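Local coordinates for glutamate receptor 1 (Adineta vaga, PDB 4IO3), which binds L-glutamate or, as here, aspartate through this ligand-binding domain, one piece of a receptor that probably works as a ligand-gated ion channel, at residues Gly13-Val18 against Thr65-Leu70; Ile86-Ala91 against Lys204-Ile209; Ile133-Gly138 against Arg154-Leu159; Gln163-Ser168 against Asp175-Asp180. One frame throughout, in Å; residues are numbered along the deposited sequence. Where two conformers were deposited one is given.

Interaction 1 (Gly13-Val18 against Thr65-Leu70); sequences GVIESV and TSYTGL. With ASP (aspartic acid), chain C.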
# COMPACT_ATOMS: atom_id res chain seq x y z
N GLY A 13 8.71 12.22 -15.83
CA GLY A 13 7.72 13.28 -15.68
C GLY A 13 7.49 13.56 -14.21
O GLY A 13 7.29 12.63 -13.42
N VAL A 14 7.53 14.84 -13.84
CA VAL A 14 7.18 15.26 -12.49
C VAL A 14 6.16 16.37 -12.56
O VAL A 14 5.98 16.98 -13.62
CB VAL A 14 8.41 15.68 -11.65
CG1 VAL A 14 9.37 14.51 -11.56
CG2 VAL A 14 9.13 16.90 -12.26
N ILE A 15 5.47 16.60 -11.45
CA ILE A 15 4.36 17.56 -11.43
C ILE A 15 4.39 18.36 -10.12
O ILE A 15 4.57 17.80 -9.02
CB ILE A 15 3.02 16.83 -11.66
CG1 ILE A 15 1.85 17.83 -11.78
CG2 ILE A 15 2.75 15.74 -10.58
CD1 ILE A 15 0.56 17.18 -12.24
N GLU A 16 4.21 19.67 -10.24
CA GLU A 16 4.32 20.57 -9.09
C GLU A 16 3.31 20.20 -7.99
O GLU A 16 2.10 20.11 -8.23
CB GLU A 16 4.13 22.03 -9.52
CG GLU A 16 4.34 23.04 -8.40
CD GLU A 16 4.33 24.49 -8.89
OE1 GLU A 16 4.32 24.72 -10.12
OE2 GLU A 16 4.35 25.41 -8.04
N SER A 17 3.85 20.05 -6.77
CA SER A 17 3.06 19.73 -5.58
C SER A 17 3.94 19.84 -4.36
O SER A 17 4.78 18.98 -4.15
CB SER A 17 2.52 18.32 -5.66
OG SER A 17 1.72 18.08 -4.52
N VAL A 18 3.81 20.90 -3.58
CA VAL A 18 4.74 21.03 -2.46
C VAL A 18 4.30 20.08 -1.35
O VAL A 18 3.11 19.94 -1.09
CB VAL A 18 4.83 22.48 -1.91
CG1 VAL A 18 5.09 23.46 -3.05
CG2 VAL A 18 3.58 22.85 -1.19
N THR A 65 -0.96 21.25 -16.47
CA THR A 65 -1.17 19.81 -16.58
C THR A 65 -1.90 19.26 -15.36
O THR A 65 -1.53 19.54 -14.21
CB THR A 65 0.16 19.07 -16.68
OG1 THR A 65 0.91 19.53 -17.80
CG2 THR A 65 -0.07 17.59 -16.85
N SER A 66 -2.95 18.47 -15.59
CA SER A 66 -3.66 17.81 -14.50
C SER A 66 -3.03 16.45 -14.19
O SER A 66 -2.19 15.97 -14.96
CB SER A 66 -5.11 17.59 -14.85
OG SER A 66 -5.24 16.66 -15.91
N TYR A 67 -3.44 15.83 -13.09
CA TYR A 67 -2.90 14.51 -12.74
C TYR A 67 -3.33 13.48 -13.79
O TYR A 67 -2.53 12.66 -14.27
CB TYR A 67 -3.26 14.10 -11.29
CG TYR A 67 -2.32 14.77 -10.32
CD1 TYR A 67 -2.46 16.11 -10.01
CD2 TYR A 67 -1.26 14.06 -9.77
CE1 TYR A 67 -1.58 16.72 -9.17
CE2 TYR A 67 -0.37 14.67 -8.95
CZ TYR A 67 -0.52 16.00 -8.65
OH TYR A 67 0.40 16.60 -7.80
N THR A 68 -4.60 13.53 -14.20
CA THR A 68 -5.01 12.63 -15.25
C THR A 68 -4.29 12.94 -16.55
O THR A 68 -3.93 12.02 -17.31
CB THR A 68 -6.53 12.71 -15.44
OG1 THR A 68 -7.14 12.24 -14.24
CG2 THR A 68 -6.96 11.84 -16.62
N GLY A 69 -4.02 14.22 -16.79
CA GLY A 69 -3.29 14.64 -17.97
C GLY A 69 -1.88 14.08 -18.03
O GLY A 69 -1.39 13.64 -19.08
N LEU A 70 -1.23 14.06 -16.87
CA LEU A 70 0.11 13.50 -16.73
C LEU A 70 0.13 12.00 -17.05
O LEU A 70 0.99 11.53 -17.79
CB LEU A 70 0.64 13.77 -15.32
CG LEU A 70 2.04 13.19 -15.06
CD1 LEU A 70 3.06 13.87 -15.98
CD2 LEU A 70 2.37 13.39 -13.59
N ASP C . -3.18 12.33 -5.88
CA ASP C . -4.14 13.00 -6.80
C ASP C . -4.19 12.28 -8.13
O ASP C . -3.29 11.46 -8.47
CB ASP C . -3.78 14.47 -7.05
CG ASP C . -4.20 15.38 -5.92
OD1 ASP C . -3.49 16.41 -5.68
OD2 ASP C . -5.24 15.09 -5.28
OXT ASP C . -5.12 12.54 -8.90
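I15 and T65 mark the nearest backbone approach, their CA atoms 7.9 Å apart, where the chain leaving strand 9-14 passes the N-terminal end of helix 67-75; side chains bridge the gap. I15 does most of the work. Its CG1 lies opposite the backbone N (chi1 -174°) and the chain stays extended, which carries CD1 over one face of the Y67 ring, 3.8 Å from the ring centroid and displaced toward the rim, a CH-pi contact. The other branch, CG2, rests 3.7 Å from Y67 CE2 and also meets L70 CD2 at 3.8 Å, so the isoleucine wedges between ring and leucine. On the opposite face of the ring sits the ligand: the CB of the bound aspartic acid is 3.5 Å above the plane, over its centre. The phenol end is pinned too. Y67 OH lies 3.5 Å from S17 CB and is hydrogen-bonded to D85 and R162, while S17 OG bonds to the same D85 carboxylate through its other oxygen. Without the ring, as with an alanine here, I15 CD1 and the ligand CB would probably each lose the face they rest on, and D85 and R162 their common hydroxyl. The helix start that carries the tyrosine is capped by S66, whose OG accepts from G69 N at 2.9 Å. A tyrosine laid flat against the bound amino acid, backed by apolar packing, is a familiar element of the agonist pocket in ionotropic glutamate receptor ligand-binding domains.

Interaction 2 (Ile86-Ala91 against Lys204-Ile209); sequences ITVTSA and KSTFGI. With ASP (aspartic acid), chain C.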
# COMPACT_ATOMS: atom_id res chain seq x y z
N ILE A 86 0.85 10.59 -7.15
CA ILE A 86 -0.05 10.13 -8.21
C ILE A 86 -0.80 8.91 -7.72
O ILE A 86 -0.21 7.83 -7.49
CB ILE A 86 0.71 9.78 -9.49
CG1 ILE A 86 1.59 10.96 -9.93
CG2 ILE A 86 -0.24 9.29 -10.56
CD1 ILE A 86 2.61 10.59 -10.98
N THR A 87 -2.11 9.08 -7.52
CA THR A 87 -2.93 8.01 -6.97
C THR A 87 -3.14 6.86 -7.95
O THR A 87 -3.43 7.06 -9.13
CB THR A 87 -4.29 8.58 -6.54
OG1 THR A 87 -4.05 9.65 -5.62
CG2 THR A 87 -5.16 7.54 -5.85
N VAL A 88 -2.97 5.64 -7.43
CA VAL A 88 -3.21 4.41 -8.21
C VAL A 88 -4.70 4.17 -8.23
O VAL A 88 -5.32 4.00 -7.19
CB VAL A 88 -2.48 3.22 -7.58
CG1 VAL A 88 -2.74 1.95 -8.37
CG2 VAL A 88 -1.02 3.48 -7.52
N THR A 89 -5.30 4.23 -9.41
CA THR A 89 -6.72 3.98 -9.53
C THR A 89 -7.02 2.94 -10.59
O THR A 89 -6.24 2.74 -11.50
CB THR A 89 -7.53 5.23 -9.90
OG1 THR A 89 -7.24 5.58 -11.26
CG2 THR A 89 -7.18 6.43 -8.98
N SER A 90 -8.16 2.30 -10.47
CA SER A 90 -8.58 1.28 -11.41
C SER A 90 -8.66 1.83 -12.84
O SER A 90 -8.17 1.21 -13.77
CB SER A 90 -9.93 0.72 -11.02
OG SER A 90 -10.21 -0.39 -11.84
N ALA A 91 -9.25 3.00 -13.00
CA ALA A 91 -9.38 3.58 -14.31
C ALA A 91 -8.02 3.88 -14.94
O ALA A 91 -7.82 3.68 -16.15
CB ALA A 91 -10.23 4.84 -14.25
N LYS A 204 -8.93 5.41 0.97
CA LYS A 204 -7.59 4.86 1.22
C LYS A 204 -7.07 4.28 -0.11
O LYS A 204 -7.76 3.52 -0.82
CB LYS A 204 -7.65 3.76 2.27
CG LYS A 204 -8.27 4.17 3.61
CD LYS A 204 -7.39 5.13 4.40
CE LYS A 204 -7.63 5.01 5.92
NZ LYS A 204 -9.06 4.76 6.28
N SER A 205 -5.82 4.63 -0.41
CA SER A 205 -5.27 4.35 -1.70
C SER A 205 -3.75 4.32 -1.56
O SER A 205 -3.21 4.33 -0.43
CB SER A 205 -5.70 5.46 -2.66
OG SER A 205 -5.52 6.76 -2.07
N THR A 206 -3.06 4.31 -2.70
CA THR A 206 -1.60 4.37 -2.71
C THR A 206 -1.11 5.32 -3.78
O THR A 206 -1.87 5.65 -4.71
CB THR A 206 -1.02 2.99 -3.02
OG1 THR A 206 -1.60 2.49 -4.23
CG2 THR A 206 -1.35 2.04 -1.88
N PHE A 207 0.14 5.76 -3.66
CA PHE A 207 0.82 6.46 -4.73
C PHE A 207 1.81 5.47 -5.35
O PHE A 207 2.48 4.74 -4.63
CB PHE A 207 1.63 7.65 -4.22
CG PHE A 207 0.83 8.78 -3.65
CD1 PHE A 207 -0.44 9.07 -4.12
CD2 PHE A 207 1.39 9.61 -2.70
CE1 PHE A 207 -1.15 10.13 -3.59
CE2 PHE A 207 0.69 10.67 -2.16
CZ PHE A 207 -0.56 10.95 -2.62
N GLY A 208 1.89 5.45 -6.68
CA GLY A 208 2.85 4.61 -7.36
C GLY A 208 3.50 5.36 -8.51
O GLY A 208 2.95 6.36 -8.98
N ILE A 209 4.66 4.88 -8.95
CA ILE A 209 5.32 5.43 -10.12
C ILE A 209 4.59 4.92 -11.35
O ILE A 209 4.30 3.72 -11.46
CB ILE A 209 6.84 5.07 -10.14
CG1 ILE A 209 7.51 5.73 -8.91
CG2 ILE A 209 7.48 5.49 -11.46
CD1 ILE A 209 9.01 5.40 -8.79
N ASP C . -3.18 12.33 -5.88
CA ASP C . -4.14 13.00 -6.80
C ASP C . -4.19 12.28 -8.13
O ASP C . -3.29 11.46 -8.47
CB ASP C . -3.78 14.47 -7.05
CG ASP C . -4.20 15.38 -5.92
OD1 ASP C . -3.49 16.41 -5.68
OD2 ASP C . -5.24 15.09 -5.28
OXT ASP C . -5.12 12.54 -8.90
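T206 O is gripped from two sources on the facing segment: V88 N donates to it at 2.9 Å in a nearly straight bond (169°), and the CA-H of T87 adds a weaker contact. On the other segment, I86 O receives G208 N in a longer bond of 3.3 Å, together with the CA-H of F207. Between these two bonds T87 and F207 form a single beta bridge. The T87 side chain splits its duties. With chi1 at -56°, OG1 lies beside the backbone N, and both work on the ligand: T87 N donates to O of the bound aspartic acid (2.8 Å), whose amino N donates to T87 OG1 (2.8 Å). The methyl CG2 points the other way and packs on S205 CB at 3.8 Å, while the F207 ring presents its edge to T87, CE1 lying 3.6 Å from T87 OG1. V88 CG2 leans on T206 OG1, a hydroxyl hydrogen-bonded to R229 of the second subunit, and a beta carbon at G208 would sit only about 3.2 Å from V88 CG2. R92 reaches round to T87 O. Because T87 offers a donor to the ligand's alpha-carboxylate and an acceptor to its amino group, it matches both alpha groups, and the bridge to F207 fixes it beside strand 200-211, consistent with a firm placement of these groups.

Interaction 3 (Ile133-Gly138 against Arg154-Leu159); sequences IGIRIG and RNFYPL. With ASP (aspartic acid), chain C.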
# COMPACT_ATOMS: atom_id res chain seq x y z
N ILE A 133 -18.94 23.16 -3.07
CA ILE A 133 -17.98 22.09 -2.89
C ILE A 133 -17.04 22.17 -4.05
O ILE A 133 -17.43 21.93 -5.19
CB ILE A 133 -18.65 20.70 -2.96
CG1 ILE A 133 -19.73 20.62 -1.88
CG2 ILE A 133 -17.59 19.62 -2.82
CD1 ILE A 133 -20.43 19.28 -1.83
N GLY A 134 -15.80 22.53 -3.77
CA GLY A 134 -14.82 22.60 -4.84
C GLY A 134 -14.11 21.28 -5.06
O GLY A 134 -13.73 20.59 -4.12
N ILE A 135 -13.97 20.92 -6.32
CA ILE A 135 -13.26 19.71 -6.71
C ILE A 135 -12.25 20.03 -7.78
O ILE A 135 -12.58 20.58 -8.82
CB ILE A 135 -14.24 18.66 -7.28
CG1 ILE A 135 -15.21 18.18 -6.19
CG2 ILE A 135 -13.51 17.49 -7.90
CD1 ILE A 135 -14.57 17.33 -5.07
N ARG A 136 -11.01 19.64 -7.55
CA ARG A 136 -9.99 19.80 -8.58
C ARG A 136 -10.18 18.77 -9.68
O ARG A 136 -10.08 17.56 -9.47
CB ARG A 136 -8.62 19.69 -7.95
CG ARG A 136 -8.22 20.91 -7.17
CD ARG A 136 -6.95 20.69 -6.37
NE ARG A 136 -5.87 20.31 -7.26
CZ ARG A 136 -5.03 19.31 -7.05
NH1 ARG A 136 -5.14 18.54 -5.97
NH2 ARG A 136 -4.09 19.08 -7.93
N ILE A 137 -10.50 19.25 -10.88
CA ILE A 137 -10.76 18.35 -11.96
C ILE A 137 -9.49 17.62 -12.36
O ILE A 137 -8.36 18.11 -12.18
CB ILE A 137 -11.45 19.04 -13.16
CG1 ILE A 137 -10.55 20.09 -13.80
CG2 ILE A 137 -12.79 19.71 -12.72
CD1 ILE A 137 -11.10 20.57 -15.14
N GLY A 138 -9.68 16.40 -12.83
CA GLY A 138 -8.55 15.57 -13.26
C GLY A 138 -7.72 15.01 -12.12
O GLY A 138 -6.56 14.64 -12.31
N ARG A 154 -21.44 16.04 -12.75
CA ARG A 154 -20.37 17.00 -12.51
C ARG A 154 -20.98 18.33 -12.09
O ARG A 154 -21.01 19.30 -12.87
CB ARG A 154 -19.46 17.15 -13.75
CG ARG A 154 -18.44 16.03 -13.92
CD ARG A 154 -17.98 15.94 -15.37
NE ARG A 154 -18.48 14.70 -15.95
CZ ARG A 154 -17.86 13.53 -15.80
NH1 ARG A 154 -16.71 13.47 -15.13
NH2 ARG A 154 -18.38 12.44 -16.33
N ASN A 155 -21.46 18.39 -10.86
CA ASN A 155 -22.19 19.57 -10.39
C ASN A 155 -21.48 20.37 -9.29
O ASN A 155 -22.08 21.24 -8.67
CB ASN A 155 -23.60 19.16 -9.94
CG ASN A 155 -23.57 18.13 -8.83
OD1 ASN A 155 -22.52 17.91 -8.23
ND2 ASN A 155 -24.72 17.48 -8.56
N PHE A 156 -20.19 20.11 -9.14
CA PHE A 156 -19.33 20.77 -8.15
C PHE A 156 -18.83 22.10 -8.70
O PHE A 156 -19.08 22.45 -9.86
CB PHE A 156 -18.13 19.87 -7.80
CG PHE A 156 -17.47 19.25 -8.99
CD1 PHE A 156 -16.74 20.03 -9.87
CD2 PHE A 156 -17.62 17.90 -9.27
CE1 PHE A 156 -16.13 19.45 -11.00
CE2 PHE A 156 -17.03 17.32 -10.38
CZ PHE A 156 -16.28 18.08 -11.26
N TYR A 157 -18.18 22.87 -7.83
CA TYR A 157 -17.41 24.04 -8.26
C TYR A 157 -16.06 23.55 -8.75
O TYR A 157 -15.25 23.06 -7.97
CB TYR A 157 -17.20 25.01 -7.11
CG TYR A 157 -16.67 26.36 -7.52
CD1 TYR A 157 -15.31 26.57 -7.72
CD2 TYR A 157 -17.52 27.44 -7.68
CE1 TYR A 157 -14.82 27.82 -8.09
CE2 TYR A 157 -17.04 28.67 -8.05
CZ TYR A 157 -15.69 28.86 -8.23
OH TYR A 157 -15.22 30.11 -8.60
N PRO A 158 -15.82 23.66 -10.05
CA PRO A 158 -14.59 23.09 -10.59
C PRO A 158 -13.41 23.96 -10.24
O PRO A 158 -13.52 25.18 -10.25
CB PRO A 158 -14.85 23.05 -12.10
CG PRO A 158 -15.87 24.10 -12.33
CD PRO A 158 -16.66 24.28 -11.09
N LEU A 159 -12.29 23.32 -9.89
CA LEU A 159 -11.06 24.03 -9.59
C LEU A 159 -9.98 23.58 -10.53
O LEU A 159 -9.82 22.38 -10.81
CB LEU A 159 -10.63 23.75 -8.15
CG LEU A 159 -11.68 24.17 -7.11
CD1 LEU A 159 -11.41 23.49 -5.79
CD2 LEU A 159 -11.74 25.71 -6.91
N ASP C . -3.18 12.33 -5.88
CA ASP C . -4.14 13.00 -6.80
C ASP C . -4.19 12.28 -8.13
O ASP C . -3.29 11.46 -8.47
CB ASP C . -3.78 14.47 -7.05
CG ASP C . -4.20 15.38 -5.92
OD1 ASP C . -3.49 16.41 -5.68
OD2 ASP C . -5.24 15.09 -5.28
OXT ASP C . -5.12 12.54 -8.90
O HOH W 1 -7.65 20.75 -11.72
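Backbone bonds come first: strands 133-136 and 157-159 run parallel and the bonding continues to I137, with Y157 N donating to I133 O, I135 N to Y157 O, L159 N to I135 O and I137 N to L159 O. They are not equal in shape. I137 N meets L159 O in the carbonyl plane, whereas L159 N sits 44° above the plane of I135 O. A water closes the end of the ladder, donating to I137 O and to L159 O. Apolar contacts flank it. On one face the F156 ring lies under I135 CB, which is 3.9 Å from the ring centroid in a CH-pi contact, and I137 CG2 reaches both F156 CE1 (3.8 Å) and P158 CB (4.0 Å). Across the sheet L159 CD1 presses on G134 C at 3.6 Å; a beta carbon on G134 would clash with L159 CD1, so the glycine leaves room for that methyl. The polar part belongs to R136. Its CG rests 3.9 Å from L159 CB, the chain bends at chi3 (57°), and in the conformer given, one of two, NH1 donates almost straight to OD1 of the bound aspartic acid at 2.7 Å, at the guanidinium edge. This is the parallel pair of a beta-alpha-beta unit, with helix 140-148 between them in the chain: continuous backbone bonding and greasy flanks hold the strand from which a charged arm reaches the ligand's side-chain carboxylate.

Interaction 4 (Gln163-Ser168 against Asp175-Asp180); sequences QEMYDS and DVSFMD. With ASP (aspartic acid), chain C.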
# COMPACT_ATOMS: atom_id res chain seq x y z
N GLN A 163 -4.00 26.24 -6.03
CA GLN A 163 -4.05 27.64 -5.65
C GLN A 163 -5.49 28.15 -5.76
O GLN A 163 -5.95 28.91 -4.91
CB GLN A 163 -3.10 28.49 -6.51
CG GLN A 163 -2.95 29.92 -5.99
CD GLN A 163 -2.26 29.98 -4.64
OE1 GLN A 163 -1.20 29.37 -4.44
NE2 GLN A 163 -2.86 30.69 -3.70
N GLU A 164 -6.21 27.73 -6.79
CA GLU A 164 -7.60 28.16 -6.93
C GLU A 164 -8.43 27.57 -5.78
O GLU A 164 -9.33 28.22 -5.25
CB GLU A 164 -8.21 27.80 -8.30
CG GLU A 164 -9.66 28.23 -8.40
CD GLU A 164 -10.30 28.09 -9.77
OE1 GLU A 164 -9.89 27.23 -10.57
OE2 GLU A 164 -11.28 28.86 -10.03
N MET A 165 -8.11 26.33 -5.39
CA MET A 165 -8.75 25.71 -4.24
C MET A 165 -8.56 26.53 -2.96
O MET A 165 -9.55 26.85 -2.29
CB MET A 165 -8.23 24.26 -4.06
CG MET A 165 -8.93 23.48 -2.94
SD MET A 165 -8.34 21.74 -2.88
CE MET A 165 -6.60 21.91 -2.46
N TYR A 166 -7.32 26.90 -2.64
CA TYR A 166 -7.04 27.69 -1.43
C TYR A 166 -7.69 29.07 -1.52
O TYR A 166 -8.27 29.56 -0.55
CB TYR A 166 -5.52 27.86 -1.20
CG TYR A 166 -4.72 26.59 -1.24
CD1 TYR A 166 -5.16 25.42 -0.61
CD2 TYR A 166 -3.50 26.55 -1.89
CE1 TYR A 166 -4.44 24.26 -0.68
CE2 TYR A 166 -2.76 25.41 -1.93
CZ TYR A 166 -3.21 24.27 -1.33
OH TYR A 166 -2.43 23.13 -1.43
N ASP A 167 -7.55 29.73 -2.67
CA ASP A 167 -8.03 31.11 -2.80
C ASP A 167 -9.56 31.12 -2.67
O ASP A 167 -10.16 32.06 -2.12
CB ASP A 167 -7.64 31.72 -4.14
CG ASP A 167 -6.15 32.01 -4.24
OD1 ASP A 167 -5.45 31.97 -3.21
OD2 ASP A 167 -5.67 32.32 -5.35
N SER A 168 -10.20 30.09 -3.20
CA SER A 168 -11.66 30.03 -3.20
C SER A 168 -12.20 29.74 -1.81
O SER A 168 -13.26 30.24 -1.43
CB SER A 168 -12.16 28.99 -4.20
OG SER A 168 -11.79 29.35 -5.52
N ASP A 175 -17.09 26.21 0.44
CA ASP A 175 -16.98 25.85 1.85
C ASP A 175 -16.01 24.70 2.12
O ASP A 175 -15.43 24.64 3.19
CB ASP A 175 -18.35 25.46 2.45
CG ASP A 175 -19.29 26.65 2.61
OD1 ASP A 175 -18.82 27.70 3.06
OD2 ASP A 175 -20.48 26.54 2.26
N VAL A 176 -15.93 23.75 1.19
CA VAL A 176 -15.04 22.61 1.37
C VAL A 176 -14.39 22.17 0.07
O VAL A 176 -14.87 22.49 -1.00
CB VAL A 176 -15.77 21.37 1.93
CG1 VAL A 176 -16.30 21.60 3.30
CG2 VAL A 176 -16.92 20.96 0.98
N SER A 177 -13.29 21.44 0.19
CA SER A 177 -12.77 20.63 -0.90
C SER A 177 -12.19 19.33 -0.33
O SER A 177 -12.28 19.06 0.87
CB SER A 177 -11.70 21.39 -1.69
OG SER A 177 -11.42 20.74 -2.93
N PHE A 178 -11.65 18.50 -1.22
CA PHE A 178 -10.92 17.29 -0.81
C PHE A 178 -9.44 17.43 -1.12
O PHE A 178 -9.07 18.00 -2.15
CB PHE A 178 -11.40 16.06 -1.59
CG PHE A 178 -12.87 15.77 -1.48
CD1 PHE A 178 -13.64 16.21 -0.43
CD2 PHE A 178 -13.46 14.96 -2.45
CE1 PHE A 178 -15.00 15.90 -0.37
CE2 PHE A 178 -14.80 14.64 -2.40
CZ PHE A 178 -15.58 15.10 -1.36
N MET A 179 -8.59 16.86 -0.28
CA MET A 179 -7.17 16.89 -0.54
C MET A 179 -6.51 15.63 -0.01
O MET A 179 -6.88 15.14 1.04
CB MET A 179 -6.59 18.13 0.15
CG MET A 179 -5.30 18.60 -0.38
SD MET A 179 -4.82 20.22 0.28
CE MET A 179 -3.16 20.15 -0.39
N ASP A 180 -5.48 15.15 -0.70
CA ASP A 180 -4.66 14.06 -0.18
C ASP A 180 -4.05 14.44 1.18
O ASP A 180 -3.62 15.58 1.38
CB ASP A 180 -3.48 13.77 -1.13
CG ASP A 180 -3.90 13.17 -2.46
OD1 ASP A 180 -4.93 12.46 -2.58
OD2 ASP A 180 -3.12 13.37 -3.43
N ASP C . -3.18 12.33 -5.88
CA ASP C . -4.14 13.00 -6.80
C ASP C . -4.19 12.28 -8.13
O ASP C . -3.29 11.46 -8.47
CB ASP C . -3.78 14.47 -7.05
CG ASP C . -4.20 15.38 -5.92
OD1 ASP C . -3.49 16.41 -5.68
OD2 ASP C . -5.24 15.09 -5.28
OXT ASP C . -5.12 12.54 -8.90
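M165 faces S177 and M179 in a helix-on-sheet packing of the alpha/beta lobe: helix 162-170 packs on strand 176-180 in a roughly antiparallel direction, the short segment axes 9.3 Å apart and running at 147° to each other. The M165 side chain drops from the helix with CG anti to the backbone N, setting SD 3.2 Å from S177 OG, a hydroxyl already hydrogen-bonded to G134 O on the neighbouring strand. A bend at chi3 (63°) then swings CE along the strand to M179 SD, 3.7 Å away. M179 is straight beyond CG and comes up to meet the next helix residue at about a right angle: its sulfur lies at the edge of the Y166 ring, 5.5 Å from the centroid and near the ring plane, a Met-aromatic contact, with M179 CE close to Y166 OH. A gap over S177 would probably open if M165 were cut back to alanine, and M179 SD would lack the methyl that rests on it. L159 and L110 press on M165 from strands of the same sheet. Beyond M179 the strand delivers D180: its OD1 bonds to N105, and D180 OD2 accepts the amino N of the bound aspartic acid at 2.7 Å.

Overall arrangement
All four contacts reach the bound aspartic acid, yet from different sides and by different means. Interactions 2 and 4 are buried; interactions 1 and 3 are only partly so, with E16 and I137 exposed at their margins. Interactions 3 and 4 share one sheet: strands 133-136 and 176-180 are neighbours, and G134 joins them through V176 and S177. Interaction 2 reaches that same sheet through strand 200-211. Interaction 1 joins the end of strand 9-14, in a separate parallel sheet, to helix 67-75, touching interaction 2 where L70 meets I86 and interaction 3 where T68 N approaches G138 O. Backbone bonding dominates interactions 2 and 3, while 1 rests on packing at a tyrosine ring and 4 on two methionines.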